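Local coordinates for tyrosine-protein phosphatase non-receptor type 18 (Homo sapiens, PDB 2OC3), which removes phosphate from phosphotyrosine in proteins, acting on autophosphorylated tyrosine kinases, with the catalytic domain as the part present here, at residues N92-R97 against Q274-V279; I175-L180 against S190-Q195. One frame throughout, in Å; residues are numbered along the deposited sequence. Where two conformers were deposited one is given.

Overall arrangement
Following the chain from its N terminus, of the four segments 92-97 comes first, on the outermost strand of the mixed eight-stranded main sheet of the phosphatase domain. The chain then builds the rest of that sheet before helix 264-272 delivers residues 274-279 back to the same strand, so contact 1 closes a loop of 176 residues. Contact 2 falls wholly within this loop and closes a short one of its own, the antiparallel hairpin of strands 175-184 and 187-196. The two contacts do not cross. Their centres lie about 22 Å apart and their nearest atoms about 15 Å apart; contact 1 ties a loop to the outermost strand, whereas contact 2 pairs strands within the sheet.

Contact 1. Residues N92-R97 against Q274-V279; sequences NGNFIR and QRPAAV
Arg-275 and Gln-274 fasten the loop between helices 264-272 and 282-296 to the outermost strand of the main tyrosine phosphatase sheet, a strand bonded also to Val-77 and Thr-75, in a buried, mainly polar contact beside the phosphate-binding loop. The evidence is a set of side-chain bonds at two sites on residues 92-97. At the first, the NH1/NH2 end of the Arg-275 guanidinium grips a single acceptor at its edge: both nitrogens donate to OD1 of Asn-92, at 2.9 and 3.0 Å. That oxygen lies in the guanidinium plane, while the amide of Asn-92 is turned 76° from it. NH1 also donates to Asn-94 OD1 at 2.8 Å, with a fairly straight N-H...O angle of 161°. The chain, bent at chi2, has CD of Arg-275 within 3.4 Å of Asn-94 OD1. Arg-275 NE donates to Gly-236 O and NH2 to Ala-235 O, in residues assigned to substrate binding by similarity. Arg-275 is thus a second-shell residue that probably helps position this loop, and the two asparagines orient its guanidinium from one shell further out.

Beyond this site, Ile-96 CD1 rests on Arg-275 CB at 4.0 Å. A type II turn from Arg-275 to Ala-278 then leads the chain away from the strand.

At the second site, the Arg-97 guanidinium of the conformer given stacks on the Gln-274 amide in nearly parallel planes, a less certain feature because a second conformer exists. One water donates to Gln-274 OE1 and Phe-95 O; another links NE2 to Arg-97 O. Gln-274, extended beyond CG, receives the backbone N of Arg-97 on OE1 at 2.9 Å, almost straight at 172°.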
ATOM      1  N   ASN A  92       0.792  -6.292  10.896  1.00  6.54           N
ATOM      2  CA  ASN A  92      -0.379  -6.350  10.044  1.00  6.34           C
ATOM      3  C   ASN A  92      -0.013  -5.834   8.665  1.00  7.78           C
ATOM      4  O   ASN A  92      -0.083  -4.630   8.381  1.00  7.89           O
ATOM      5  CB  ASN A  92      -1.574  -5.607  10.647  1.00  6.96           C
ATOM      6  CG  ASN A  92      -2.861  -5.922   9.933  1.00 10.69           C
ATOM      7  OD1 ASN A  92      -2.901  -5.945   8.715  1.00  9.82           O
ATOM      8  ND2 ASN A  92      -3.934  -6.141  10.703  1.00  9.85           N
ATOM      9  N   GLY A  93       0.454  -6.750   7.818  1.00  7.07           N
ATOM     10  CA  GLY A  93       0.878  -6.415   6.469  1.00  6.86           C
ATOM     11  C   GLY A  93       1.064  -7.670   5.654  1.00  7.92           C
ATOM     12  O   GLY A  93       1.302  -8.762   6.185  1.00  7.84           O
ATOM     13  N   ASN A  94       0.929  -7.506   4.337  1.00  6.17           N
ATOM     14  CA  ASN A  94       1.037  -8.613   3.379  1.00  5.03           C
ATOM     15  C   ASN A  94       1.863  -8.192   2.176  1.00  7.87           C
ATOM     16  O   ASN A  94       1.791  -7.048   1.730  1.00  6.72           O
ATOM     17  CB  ASN A  94      -0.331  -9.069   2.861  1.00  6.46           C
ATOM     18  CG  ASN A  94      -1.173  -9.672   3.940  1.00  8.06           C
ATOM     19  OD1 ASN A  94      -1.937  -8.982   4.611  1.00  8.86           O
ATOM     20  ND2 ASN A  94      -1.041 -10.983   4.132  1.00  8.29           N
ATOM     21  N   PHE A  95       2.627  -9.132   1.624  1.00  7.31           N
ATOM     22  CA  PHE A  95       3.258  -8.942   0.340  1.00  7.18           C
ATOM     23  C   PHE A  95       2.249  -9.090  -0.773  1.00  7.54           C
ATOM     24  O   PHE A  95       1.350  -9.955  -0.689  1.00  8.94           O
ATOM     25  CB  PHE A  95       4.372  -9.975   0.144  1.00  8.23           C
ATOM     26  CG  PHE A  95       5.595  -9.718   0.971  1.00  9.08           C
ATOM     27  CD1 PHE A  95       6.455  -8.700   0.642  1.00 11.94           C
ATOM     28  CD2 PHE A  95       5.930 -10.505   2.076  1.00 15.61           C
ATOM     29  CE1 PHE A  95       7.626  -8.456   1.363  1.00 20.79           C
ATOM     30  CE2 PHE A  95       7.126 -10.221   2.823  1.00 13.45           C
ATOM     31  CZ  PHE A  95       7.925  -9.212   2.453  1.00 15.55           C
ATOM     32  N   ILE A  96       2.450  -8.314  -1.840  1.00  7.97           N
ATOM     33  CA  ILE A  96       1.699  -8.389  -3.083  1.00  8.50           C
ATOM     34  C   ILE A  96       2.719  -8.540  -4.230  1.00  8.97           C
ATOM     35  O   ILE A  96       3.716  -7.819  -4.283  1.00  8.62           O
ATOM     36  CB  ILE A  96       0.777  -7.196  -3.313  1.00 10.25           C
ATOM     37  CG1 ILE A  96      -0.239  -7.070  -2.150  1.00 11.96           C
ATOM     38  CG2 ILE A  96       0.049  -7.347  -4.666  1.00 10.95           C
ATOM     39  CD1 ILE A  96      -1.219  -5.836  -2.279  1.00 12.53           C
ATOM     40  N   ARG A  97       2.476  -9.539  -5.090  1.00  8.91           N
ATOM     41  CA  ARG A  97       3.326  -9.797  -6.249  1.00  8.99           C
ATOM     42  C   ARG A  97       3.151  -8.736  -7.337  1.00  8.68           C
ATOM     43  O   ARG A  97       2.051  -8.242  -7.561  1.00  9.90           O
ATOM     44  CB  ARG A  97       2.942 -11.137  -6.854  0.50  8.86           C
ATOM     45  CG  ARG A  97       3.282 -12.311  -5.995  0.50  9.92           C
ATOM     46  CD  ARG A  97       2.940 -13.619  -6.680  0.50 14.47           C
ATOM     47  NE  ARG A  97       1.507 -13.882  -6.630  0.50 16.29           N
ATOM     48  CZ  ARG A  97       0.861 -14.464  -5.616  0.50 15.88           C
ATOM     49  NH1 ARG A  97       1.503 -14.859  -4.523  0.50 19.08           N
ATOM     50  NH2 ARG A  97      -0.446 -14.643  -5.696  0.50 19.68           N
ATOM     51  N   GLN A 274      -4.258 -11.658  -1.822  1.00  7.56           N
ATOM     52  CA  GLN A 274      -2.963 -11.386  -1.196  1.00  7.19           C
ATOM     53  C   GLN A 274      -2.999 -10.407  -0.015  1.00  6.91           C
ATOM     54  O   GLN A 274      -2.303 -10.569   0.972  1.00  8.22           O
ATOM     55  CB  GLN A 274      -1.989 -10.863  -2.251  1.00  7.10           C
ATOM     56  CG  GLN A 274      -1.721 -11.930  -3.340  1.00  8.75           C
ATOM     57  CD  GLN A 274      -0.908 -11.361  -4.481  1.00  7.96           C
ATOM     58  OE1 GLN A 274       0.300 -11.314  -4.392  1.00  8.70           O
ATOM     59  NE2 GLN A 274      -1.556 -10.925  -5.528  1.00 10.44           N
ATOM     60  N   ARG A 275      -3.884  -9.400  -0.106  1.00  9.81           N
ATOM     61  CA  ARG A 275      -4.177  -8.465   0.985  1.00  7.00           C
ATOM     62  C   ARG A 275      -5.691  -8.354   1.129  1.00  8.19           C
ATOM     63  O   ARG A 275      -6.388  -8.137   0.149  1.00 10.04           O
ATOM     64  CB  ARG A 275      -3.589  -7.106   0.664  1.00  8.73           C
ATOM     65  CG  ARG A 275      -3.815  -6.015   1.733  1.00  9.76           C
ATOM     66  CD  ARG A 275      -2.999  -6.212   2.996  1.00  7.45           C
ATOM     67  NE  ARG A 275      -3.420  -5.271   4.048  1.00  8.22           N
ATOM     68  CZ  ARG A 275      -3.166  -5.424   5.348  1.00  9.14           C
ATOM     69  NH1 ARG A 275      -2.588  -6.507   5.841  1.00  7.13           N
ATOM     70  NH2 ARG A 275      -3.562  -4.489   6.207  1.00  9.72           N
ATOM     71  N   PRO A 276      -6.224  -8.560   2.342  1.00  8.83           N
ATOM     72  CA  PRO A 276      -7.663  -8.490   2.538  1.00  9.90           C
ATOM     73  C   PRO A 276      -8.262  -7.176   2.010  1.00  9.42           C
ATOM     74  O   PRO A 276      -7.679  -6.126   2.226  1.00 11.68           O
ATOM     75  CB  PRO A 276      -7.820  -8.537   4.064  1.00 11.33           C
ATOM     76  CG  PRO A 276      -6.563  -8.957   4.601  1.00 18.17           C
ATOM     77  CD  PRO A 276      -5.496  -8.865   3.584  1.00 12.36           C
ATOM     78  N   ALA A 277      -9.379  -7.301   1.305  1.00 12.61           N
ATOM     79  CA  ALA A 277     -10.180  -6.164   0.854  1.00 13.33           C
ATOM     80  C   ALA A 277      -9.436  -5.174  -0.016  1.00 15.39           C
ATOM     81  O   ALA A 277      -9.814  -3.990  -0.086  1.00 16.39           O
ATOM     82  CB  ALA A 277     -10.794  -5.455   2.060  1.00 15.60           C
ATOM     83  N   ALA A 278      -8.385  -5.646  -0.716  1.00 12.17           N
ATOM     84  CA  ALA A 278      -7.664  -4.773  -1.660  1.00  9.56           C
ATOM     85  C   ALA A 278      -8.701  -4.288  -2.698  1.00 11.96           C
ATOM     86  O   ALA A 278      -9.321  -5.070  -3.393  1.00 13.64           O
ATOM     87  CB  ALA A 278      -6.505  -5.524  -2.334  1.00 11.89           C
ATOM     88  N   VAL A 279      -8.871  -2.983  -2.751  1.00 11.72           N
ATOM     89  CA  VAL A 279      -9.908  -2.297  -3.509  1.00  9.77           C
ATOM     90  C   VAL A 279     -11.245  -2.676  -2.837  1.00 11.40           C
ATOM     91  O   VAL A 279     -11.829  -3.721  -3.120  1.00 14.12           O
ATOM     92  CB  VAL A 279      -9.901  -2.586  -5.016  1.00 10.61           C
ATOM     93  CG1 VAL A 279     -10.933  -1.696  -5.691  1.00 11.60           C
ATOM     94  CG2 VAL A 279      -8.541  -2.363  -5.606  1.00 11.65           C
TER
HETATM   95  O   HOH W   1       1.934 -12.247  -2.295  1.00 11.91           O
HETATM   96  O   HOH W   2      -0.427  -9.507  -7.789  1.00 15.01           O

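Contact 2. Residues I175-L180 against S190-Q195; sequences IMLRTL and SVYQLQ
Ser-190 opens the pairing with Leu-180 in this antiparallel beta hairpin: its CA approaches Leu-180 O, and a water joins that carbonyl to Ser-190 OG. Val-191 and Leu-180 follow as a hydrogen-bonded pair, with Val-191 O also 3.2 Å from Leu-180 CB. Tyr-192 lies on the other face, in a non-hydrogen-bonded pair with Thr-179. The two side chains run side by side, placing Tyr-192 CE1 3.4 Å from Thr-179 OG1, while CD1 of the ring meets Leu-177 CD1.

Gln-193 pairs with Arg-178 through two backbone bonds. Its CG is anti to N (chi1 -177°), and the chain bends at chi2; the side chain lies alongside that of Arg-178, and OE1 accepts from NH1 at 2.8 Å. Leu-194 turns back to the face of Tyr-192, where CD2 touches Leu-177 CD1 at 3.7 Å and Ile-175 CG2 at 3.9 Å, on the face that helix 209-222 covers. Gln-195 completes the register opposite Met-176. Its OE1 receives both NH1 (2.9 Å) and NH2 (3.1 Å) of Arg-178, lying 1° out of the guanidinium plane, and a water donates to it as well.

Trp-149 makes a cation-pi contact with Arg-178, and Glu-168 forms a salt bridge with NE. Two amide oxygens and the Glu-168 carboxylate, with a weak bond to water, take up donors of this buried arginine, and the carboxylate probably balances its charge.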
ATOM      1  N   ILE A 175      -0.350  16.223  -2.935  1.00  7.10           N
ATOM      2  CA  ILE A 175       0.724  15.262  -2.662  1.00  6.25           C
ATOM      3  C   ILE A 175       1.930  15.932  -2.028  1.00  7.45           C
ATOM      4  O   ILE A 175       2.493  16.896  -2.622  1.00  9.46           O
ATOM      5  CB  ILE A 175       1.238  14.569  -3.952  1.00 10.05           C
ATOM      6  CG1 ILE A 175       0.103  13.935  -4.742  1.00  9.44           C
ATOM      7  CG2 ILE A 175       2.295  13.523  -3.633  1.00 12.05           C
ATOM      8  CD1 ILE A 175      -0.734  12.917  -4.081  1.00 11.61           C
ATOM      9  N   MET A 176       2.327  15.416  -0.867  1.00  7.45           N
ATOM     10  CA  MET A 176       3.521  15.814  -0.128  0.50  6.72           C
ATOM     11  C   MET A 176       4.613  14.771  -0.371  1.00  9.36           C
ATOM     12  O   MET A 176       4.331  13.553  -0.352  1.00  8.62           O
ATOM     13  CB  MET A 176       3.190  15.910   1.355  0.50 15.38           C
ATOM     14  CG  MET A 176       4.351  15.891   2.296  0.50 10.55           C
ATOM     15  SD  MET A 176       5.353  17.342   2.136  0.50 11.02           S
ATOM     16  CE  MET A 176       4.372  18.505   3.038  0.50 10.31           C
ATOM     17  N   LEU A 177       5.854  15.214  -0.546  1.00  7.86           N
ATOM     18  CA  LEU A 177       7.041  14.344  -0.618  1.00  6.74           C
ATOM     19  C   LEU A 177       7.962  14.734   0.505  1.00  7.09           C
ATOM     20  O   LEU A 177       8.457  15.853   0.535  1.00  8.06           O
ATOM     21  CB  LEU A 177       7.761  14.511  -1.937  1.00  8.87           C
ATOM     22  CG  LEU A 177       9.093  13.732  -2.097  1.00  8.32           C
ATOM     23  CD1 LEU A 177       8.948  12.240  -2.004  1.00 10.07           C
ATOM     24  CD2 LEU A 177       9.814  14.077  -3.415  1.00 10.79           C
ATOM     25  N   ARG A 178       8.234  13.817   1.451  1.00  6.00           N
ATOM     26  CA  ARG A 178       9.192  13.985   2.498  1.00  7.57           C
ATOM     27  C   ARG A 178      10.441  13.170   2.227  1.00  8.75           C
ATOM     28  O   ARG A 178      10.370  11.998   1.876  1.00  8.60           O
ATOM     29  CB  ARG A 178       8.612  13.589   3.852  1.00  9.81           C
ATOM     30  CG  ARG A 178       7.313  14.312   4.228  1.00  8.87           C
ATOM     31  CD  ARG A 178       6.960  14.177   5.683  1.00  9.57           C
ATOM     32  NE  ARG A 178       5.771  14.981   6.013  1.00 10.74           N
ATOM     33  CZ  ARG A 178       4.526  14.566   5.816  1.00  9.61           C
ATOM     34  NH1 ARG A 178       4.275  13.358   5.380  1.00 10.02           N
ATOM     35  NH2 ARG A 178       3.487  15.364   6.083  1.00 17.20           N
ATOM     36  N   THR A 179      11.596  13.782   2.413  1.00  7.35           N
ATOM     37  CA  THR A 179      12.871  13.140   2.275  1.00  6.76           C
ATOM     38  C   THR A 179      13.333  12.909   3.700  1.00  9.45           C
ATOM     39  O   THR A 179      13.516  13.877   4.482  1.00  8.97           O
ATOM     40  CB  THR A 179      13.864  14.078   1.547  1.00  7.48           C
ATOM     41  OG1 THR A 179      13.296  14.463   0.280  1.00  8.07           O
ATOM     42  CG2 THR A 179      15.211  13.394   1.337  1.00 11.19           C
ATOM     43  N   LEU A 180      13.503  11.636   4.068  1.00  8.95           N
ATOM     44  CA  LEU A 180      13.816  11.259   5.414  1.00  7.25           C
ATOM     45  C   LEU A 180      15.199  10.637   5.452  1.00  8.72           C
ATOM     46  O   LEU A 180      15.620   9.992   4.490  1.00  9.17           O
ATOM     47  CB  LEU A 180      12.822  10.198   5.908  1.00  7.85           C
ATOM     48  CG  LEU A 180      11.359  10.587   5.866  1.00  7.26           C
ATOM     49  CD1 LEU A 180      10.438   9.414   6.354  1.00 10.70           C
ATOM     50  CD2 LEU A 180      11.131  11.817   6.750  1.00 11.49           C
ATOM     51  N   SER A 190      18.478   6.879   3.138  1.00  7.87           N
ATOM     52  CA  SER A 190      17.438   7.752   2.651  1.00  7.49           C
ATOM     53  C   SER A 190      16.166   6.946   2.389  1.00  7.02           C
ATOM     54  O   SER A 190      16.168   5.966   1.659  1.00  9.97           O
ATOM     55  CB  SER A 190      17.848   8.446   1.357  1.00 11.64           C
ATOM     56  OG  SER A 190      18.926   9.328   1.583  1.00  9.15           O
ATOM     57  N   VAL A 191      15.064   7.471   2.913  1.00  7.56           N
ATOM     58  CA  VAL A 191      13.727   6.909   2.641  1.00  8.36           C
ATOM     59  C   VAL A 191      12.843   8.082   2.233  1.00  7.95           C
ATOM     60  O   VAL A 191      12.807   9.113   2.920  1.00  9.31           O
ATOM     61  CB  VAL A 191      13.128   6.180   3.840  1.00  9.57           C
ATOM     62  CG1 VAL A 191      11.697   5.702   3.526  1.00 11.01           C
ATOM     63  CG2 VAL A 191      14.039   4.964   4.204  1.00 12.96           C
ATOM     64  N   TYR A 192      12.210   7.954   1.079  1.00  6.89           N
ATOM     65  CA  TYR A 192      11.238   8.929   0.611  1.00  7.08           C
ATOM     66  C   TYR A 192       9.847   8.505   0.982  1.00  8.99           C
ATOM     67  O   TYR A 192       9.510   7.322   0.779  1.00  8.89           O
ATOM     68  CB  TYR A 192      11.346   9.080  -0.903  1.00  6.76           C
ATOM     69  CG  TYR A 192      12.661   9.739  -1.346  1.00  6.70           C
ATOM     70  CD1 TYR A 192      12.764  11.116  -1.375  1.00  7.63           C
ATOM     71  CD2 TYR A 192      13.770   9.003  -1.695  1.00  9.11           C
ATOM     72  CE1 TYR A 192      13.952  11.761  -1.745  1.00  7.98           C
ATOM     73  CE2 TYR A 192      15.000   9.638  -2.073  1.00  7.97           C
ATOM     74  CZ  TYR A 192      15.049  11.023  -2.102  1.00 10.29           C
ATOM     75  OH  TYR A 192      16.231  11.684  -2.471  1.00 12.39           O
ATOM     76  N   GLN A 193       9.050   9.444   1.477  1.00  6.30           N
ATOM     77  CA  GLN A 193       7.634   9.191   1.793  1.00  6.42           C
ATOM     78  C   GLN A 193       6.746  10.130   1.018  1.00  9.20           C
ATOM     79  O   GLN A 193       6.917  11.363   1.077  1.00  7.60           O
ATOM     80  CB  GLN A 193       7.385   9.393   3.275  1.00  7.36           C
ATOM     81  CG  GLN A 193       5.944   9.086   3.738  1.00  6.78           C
ATOM     82  CD  GLN A 193       5.401  10.060   4.756  1.00 11.36           C
ATOM     83  OE1 GLN A 193       5.923  11.159   4.905  1.00 13.06           O
ATOM     84  NE2 GLN A 193       4.375   9.651   5.502  1.00  8.53           N
ATOM     85  N   LEU A 194       5.829   9.556   0.256  1.00  6.29           N
ATOM     86  CA  LEU A 194       4.849  10.313  -0.448  1.00  4.51           C
ATOM     87  C   LEU A 194       3.541  10.186   0.285  1.00  6.39           C
ATOM     88  O   LEU A 194       3.166   9.071   0.616  1.00  6.57           O
ATOM     89  CB  LEU A 194       4.698   9.817  -1.859  1.00  7.39           C
ATOM     90  CG  LEU A 194       5.836  10.117  -2.837  1.00  7.13           C
ATOM     91  CD1 LEU A 194       6.008   9.032  -3.944  1.00 10.06           C
ATOM     92  CD2 LEU A 194       5.641  11.479  -3.446  1.00 10.57           C
ATOM     93  N   GLN A 195       2.866  11.299   0.557  1.00  7.47           N
ATOM     94  CA  GLN A 195       1.623  11.272   1.316  1.00  6.17           C
ATOM     95  C   GLN A 195       0.546  11.957   0.510  1.00  6.72           C
ATOM     96  O   GLN A 195       0.706  13.086   0.083  1.00  6.20           O
ATOM     97  CB  GLN A 195       1.763  11.966   2.678  1.00  6.54           C
ATOM     98  CG  GLN A 195       0.484  11.750   3.532  1.00  8.92           C
ATOM     99  CD  GLN A 195       0.458  12.497   4.837  1.00  9.04           C
ATOM    100  OE1 GLN A 195       1.413  13.199   5.201  1.00  9.17           O
ATOM    101  NE2 GLN A 195      -0.662  12.349   5.564  1.00 10.23           N
TER
HETATM  102  O   HOH W   3       0.963  15.204   7.184  1.00 31.21           O
HETATM  103  O   HOH W   4      17.940  11.264   3.112  1.00 15.76           O